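Local coordinates for glycosylation Associate Protein 1 (Streptococcus agalactiae serotype V, PDB 6OYC) that probably takes part in the glycosylation and accessory Sec-dependent export of streptococcal surface proteins, acting in a Gap1-Gap2-Gap3 complex, at residues A[80-85]-A[194-199]; A[92-97]-A[102-107]. All coordinates share one frame; numbering follows the deposited sequence.

Contact 1: A[80-85]-A[194-199]; sequences IQEIGN and PKKAIH
The imidazole of H199 has the CG2 methyl of its neighbour I198 over one face, while the carboxylate of E82 reaches the ring obliquely, OE2 standing 3.8 Å from H199 CD2. K196 makes a salt bridge with the same carboxylate: K196 NZ donates to E82 OE1 over 2.9 Å, and that oxygen accepts through its syn lone pair, on the side of OE2. The lysine crosses the carboxylate at a slant and also reaches the second oxygen, with K196 CD 3.4 Å from E82 OE2, a contact brought about by the bend in its chain at chi2 (-64°); beyond that bend the chain runs out straight to the ammonium.

E82 is the first residue after helix 76-80 to leave helical geometry, with a positive phi of 61° in a Schellman motif, and from there its extended side chain projects toward the 3-10 segment 194-199. The contact thus joins the end of a helix from the parallel alpha/beta part, of the kind expected in the GT-B clan, to the loop between strands 190-192 and 204-205 of the long antiparallel sheet inserted after it. I178 of strand 177-182 touches both E82 and K196, and E176 gives K196 NZ a second carboxylate partner.

One water ties the three polar groups together. It donates to E82 OE2 at 3.2 Å, accepts from K196 NZ at 3.3 Å, and is hydrogen-bonded to H199 NE2 at 3.1 Å. With H199 NE2 4.1 Å from E82 OE2, the carboxylate would tend to favour a protonated imidazole, whereas the ammonium of K196 would act against it.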
# COMPACT_ATOMS: atom_id res chain seq x y z
N ILE A 80 -12.13 4.79 21.22
CA ILE A 80 -12.33 3.72 22.18
C ILE A 80 -11.24 3.75 23.25
O ILE A 80 -11.53 3.75 24.45
CB ILE A 80 -12.35 2.36 21.46
CG1 ILE A 80 -13.53 2.32 20.50
CG2 ILE A 80 -12.37 1.21 22.47
CD1 ILE A 80 -13.57 1.05 19.70
N GLN A 81 -9.98 3.77 22.83
CA GLN A 81 -8.88 3.56 23.76
C GLN A 81 -8.52 4.80 24.57
O GLN A 81 -7.58 4.73 25.36
CB GLN A 81 -7.64 3.08 23.00
CG GLN A 81 -7.76 1.66 22.44
CD GLN A 81 -6.53 1.26 21.67
OE1 GLN A 81 -6.54 1.29 20.43
NE2 GLN A 81 -5.45 0.93 22.39
N GLU A 82 -9.24 5.92 24.40
CA GLU A 82 -9.06 7.14 25.22
C GLU A 82 -7.64 7.69 25.07
O GLU A 82 -7.00 8.10 26.05
CB GLU A 82 -9.39 6.89 26.70
CG GLU A 82 -10.85 6.58 26.91
CD GLU A 82 -11.19 6.20 28.34
OE1 GLU A 82 -10.34 6.37 29.25
OE2 GLU A 82 -12.32 5.71 28.54
N ILE A 83 -7.15 7.68 23.84
CA ILE A 83 -5.77 8.09 23.62
C ILE A 83 -5.64 9.61 23.72
O ILE A 83 -4.76 10.12 24.42
CB ILE A 83 -5.27 7.51 22.29
CG1 ILE A 83 -4.98 6.02 22.50
CG2 ILE A 83 -4.02 8.23 21.78
CD1 ILE A 83 -5.18 5.18 21.28
N GLY A 84 -6.54 10.37 23.09
CA GLY A 84 -6.44 11.81 23.27
C GLY A 84 -5.18 12.37 22.64
O GLY A 84 -4.63 11.84 21.67
N ASN A 85 -4.70 13.46 23.20
CA ASN A 85 -3.53 14.12 22.62
C ASN A 85 -2.27 13.74 23.41
O ASN A 85 -1.71 14.52 24.17
CB ASN A 85 -3.76 15.62 22.57
CG ASN A 85 -2.54 16.37 22.08
OD1 ASN A 85 -1.91 15.98 21.10
ND2 ASN A 85 -2.23 17.49 22.75
N PRO A 194 -15.76 -2.54 32.81
CA PRO A 194 -17.00 -2.02 33.41
C PRO A 194 -16.89 -0.59 33.90
O PRO A 194 -17.90 0.13 33.91
CB PRO A 194 -17.27 -2.99 34.57
CG PRO A 194 -16.46 -4.23 34.24
CD PRO A 194 -15.26 -3.76 33.47
N LYS A 195 -15.69 -0.15 34.27
CA LYS A 195 -15.50 1.24 34.68
C LYS A 195 -15.61 2.22 33.52
O LYS A 195 -15.64 3.43 33.76
CB LYS A 195 -14.14 1.40 35.35
CG LYS A 195 -14.10 0.74 36.71
CD LYS A 195 -12.68 0.52 37.16
CE LYS A 195 -12.51 1.06 38.57
NZ LYS A 195 -13.54 0.48 39.47
N LYS A 196 -15.67 1.73 32.29
CA LYS A 196 -15.83 2.57 31.11
C LYS A 196 -17.19 2.41 30.46
O LYS A 196 -17.46 3.08 29.46
CB LYS A 196 -14.72 2.26 30.09
CG LYS A 196 -13.31 2.30 30.67
CD LYS A 196 -12.95 3.69 31.14
CE LYS A 196 -11.54 3.72 31.64
NZ LYS A 196 -11.00 5.11 31.75
N ALA A 197 -18.05 1.54 31.01
CA ALA A 197 -19.35 1.23 30.41
C ALA A 197 -20.17 2.48 30.12
O ALA A 197 -21.00 2.47 29.20
CB ALA A 197 -20.17 0.31 31.31
N ILE A 198 -19.96 3.54 30.89
CA ILE A 198 -20.55 4.84 30.62
C ILE A 198 -20.49 5.23 29.13
O ILE A 198 -21.48 5.69 28.55
CB ILE A 198 -19.86 5.90 31.51
CG1 ILE A 198 -20.63 7.20 31.52
CG2 ILE A 198 -18.37 6.07 31.20
CD1 ILE A 198 -22.00 7.00 32.01
N HIS A 199 -19.35 5.01 28.48
CA HIS A 199 -19.16 5.48 27.11
C HIS A 199 -19.71 4.52 26.06
O HIS A 199 -19.55 4.78 24.87
CB HIS A 199 -17.68 5.75 26.85
CG HIS A 199 -17.03 6.61 27.88
ND1 HIS A 199 -17.36 7.94 28.05
CD2 HIS A 199 -16.07 6.35 28.80
CE1 HIS A 199 -16.64 8.45 29.04
NE2 HIS A 199 -15.85 7.51 29.51
O HOH W 1 -13.19 7.46 31.10

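Contact 2: A[92-97]-A[102-107]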
# COMPACT_ATOMS: atom_id res chain seq x y z
N ASP A 92 13.06 3.24 23.03
CA ASP A 92 14.28 2.46 22.82
C ASP A 92 14.10 1.14 23.55
O ASP A 92 14.13 1.10 24.79
CB ASP A 92 15.49 3.22 23.35
CG ASP A 92 16.80 2.43 23.22
OD1 ASP A 92 16.81 1.24 22.79
OD2 ASP A 92 17.84 3.04 23.54
N PHE A 93 13.92 0.06 22.79
CA PHE A 93 13.62 -1.23 23.41
C PHE A 93 14.72 -1.67 24.38
O PHE A 93 14.46 -2.48 25.27
CB PHE A 93 13.41 -2.29 22.33
CG PHE A 93 14.70 -2.87 21.82
CD1 PHE A 93 15.42 -2.23 20.82
CD2 PHE A 93 15.23 -4.03 22.38
CE1 PHE A 93 16.64 -2.75 20.36
CE2 PHE A 93 16.44 -4.56 21.92
CZ PHE A 93 17.13 -3.91 20.90
N ARG A 94 15.95 -1.16 24.21
CA ARG A 94 17.04 -1.55 25.10
C ARG A 94 16.83 -1.06 26.53
O ARG A 94 17.47 -1.57 27.46
CB ARG A 94 18.38 -1.01 24.56
CG ARG A 94 18.88 -1.68 23.30
CD ARG A 94 20.14 -1.02 22.78
NE ARG A 94 21.30 -1.34 23.62
CZ ARG A 94 22.12 -2.39 23.44
NH1 ARG A 94 21.95 -3.25 22.42
NH2 ARG A 94 23.12 -2.56 24.28
N GLN A 95 15.94 -0.09 26.74
CA GLN A 95 15.71 0.47 28.06
C GLN A 95 14.44 -0.05 28.74
O GLN A 95 14.03 0.50 29.76
CB GLN A 95 15.68 1.99 27.97
CG GLN A 95 16.97 2.49 27.34
CD GLN A 95 17.28 3.92 27.67
OE1 GLN A 95 17.08 4.38 28.80
NE2 GLN A 95 17.77 4.64 26.67
N LEU A 96 13.83 -1.11 28.20
CA LEU A 96 12.66 -1.71 28.84
C LEU A 96 13.08 -2.56 30.04
O LEU A 96 14.27 -2.88 30.24
CB LEU A 96 11.89 -2.56 27.84
CG LEU A 96 11.43 -1.76 26.63
CD1 LEU A 96 10.71 -2.62 25.62
CD2 LEU A 96 10.54 -0.62 27.09
N ASN A 97 12.09 -2.94 30.84
CA ASN A 97 12.34 -3.71 32.06
C ASN A 97 12.49 -5.19 31.73
O ASN A 97 11.68 -6.04 32.12
CB ASN A 97 11.24 -3.46 33.09
CG ASN A 97 11.36 -2.11 33.75
OD1 ASN A 97 12.45 -1.63 34.01
ND2 ASN A 97 10.24 -1.47 34.00
N VAL A 102 19.69 -10.15 30.48
CA VAL A 102 19.44 -10.55 29.08
C VAL A 102 20.60 -10.06 28.20
O VAL A 102 21.30 -9.10 28.53
CB VAL A 102 18.10 -10.03 28.55
CG1 VAL A 102 16.93 -10.62 29.35
CG2 VAL A 102 18.06 -8.50 28.56
N ASP A 103 20.81 -10.75 27.08
CA ASP A 103 21.75 -10.32 26.05
C ASP A 103 21.00 -10.10 24.73
O ASP A 103 19.95 -10.70 24.49
CB ASP A 103 22.89 -11.34 25.87
CG ASP A 103 22.38 -12.73 25.53
OD1 ASP A 103 22.01 -12.95 24.35
OD2 ASP A 103 22.36 -13.61 26.42
N PHE A 104 21.55 -9.26 23.87
CA PHE A 104 20.89 -8.91 22.62
C PHE A 104 21.67 -9.49 21.44
O PHE A 104 22.87 -9.24 21.31
CB PHE A 104 20.77 -7.39 22.47
CG PHE A 104 20.07 -6.71 23.61
CD1 PHE A 104 18.79 -7.10 23.99
CD2 PHE A 104 20.68 -5.68 24.30
CE1 PHE A 104 18.14 -6.44 25.05
CE2 PHE A 104 20.04 -5.03 25.35
CZ PHE A 104 18.76 -5.41 25.72
N THR A 105 20.99 -10.24 20.59
CA THR A 105 21.58 -10.72 19.35
C THR A 105 20.95 -9.93 18.21
O THR A 105 19.75 -10.07 17.94
CB THR A 105 21.34 -12.22 19.16
OG1 THR A 105 21.89 -12.95 20.27
CG2 THR A 105 21.98 -12.70 17.84
N TYR A 106 21.76 -9.09 17.56
CA TYR A 106 21.33 -8.29 16.40
C TYR A 106 21.49 -9.12 15.13
O TYR A 106 22.61 -9.48 14.74
CB TYR A 106 22.14 -7.00 16.33
CG TYR A 106 21.66 -5.94 17.31
CD1 TYR A 106 21.71 -6.17 18.70
CD2 TYR A 106 21.13 -4.74 16.85
CE1 TYR A 106 21.26 -5.22 19.59
CE2 TYR A 106 20.66 -3.78 17.75
CZ TYR A 106 20.72 -4.02 19.12
OH TYR A 106 20.25 -3.07 20.00
N THR A 107 20.38 -9.46 14.50
CA THR A 107 20.44 -10.15 13.21
C THR A 107 20.28 -9.08 12.13
O THR A 107 20.06 -7.90 12.45
CB THR A 107 19.34 -11.22 13.09
OG1 THR A 107 18.14 -10.64 12.55
CG2 THR A 107 19.05 -11.85 14.46
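The phenolic oxygen of Y106 accepts a hydrogen bond from R94 NH1 over 3.0 Å, nearly straight at 158° and close to the plane of the guanidinium. The same oxygen lies at the edge of the F93 ring, where F93 CZ approaches it to 3.4 Å. R94 reaches this position through a bend at chi3 (73°), which turns the guanidinium toward F104 and Y106. F104 then comes over one face of that group, its CE2 atom 3.8 Å above the plane and its CD2 atom 3.3 Å from R94 NH1; the ring is strongly inclined to the guanidinium, so the two are not stacked flat.

F93 and F104 form a T-shaped pair with centroids 5.5 Å apart and planes at 74°, the edge of F93 directed at the face of F104. Over one face of the F93 ring lies the CG methylene of R94 itself.

This cluster closes the short connection that leads into the first strand of the antiparallel sheet. F104 and Y106, two residues apart, present their side chains to the same neighbours, while the backbone of strand 103-106 pairs with strand 111-115, whose V111 touches both F93 and Y106. Within segment 92-97, D92 forms an Asx turn, its OD1 accepting from R94 N at 2.9 Å, and F93 O receives the indole N-H of W98.

Because Y106 OH accepts from a cationic guanidinium, the hydroxyl is probably polarised, and the guanidinium has the Y106 bond at its edge and F104 carbons over one face, which would limit how far it can turn.

Overall arrangement
Contact 2 is nested along the chain inside the loop closed by contact 1, but the two do not touch: their centres are 32 Å apart and their nearest atoms about 17 Å. Each has one segment in or beside the antiparallel sheet that interrupts the parallel alpha/beta part. Contact 2 involves the edge strand 103-106, whereas contact 1 lies at the other end of the strand order, in the loop between 190-192 and 204-205. Their centres lie 31 Å (contact 1) and 30 Å (contact 2) from the centre of the chain. Contact 1 is held by charge and water, contact 2 by aromatic rings and an arginine. A glycerol, probably from the crystallisation liquor, binds D103 beside contact 2.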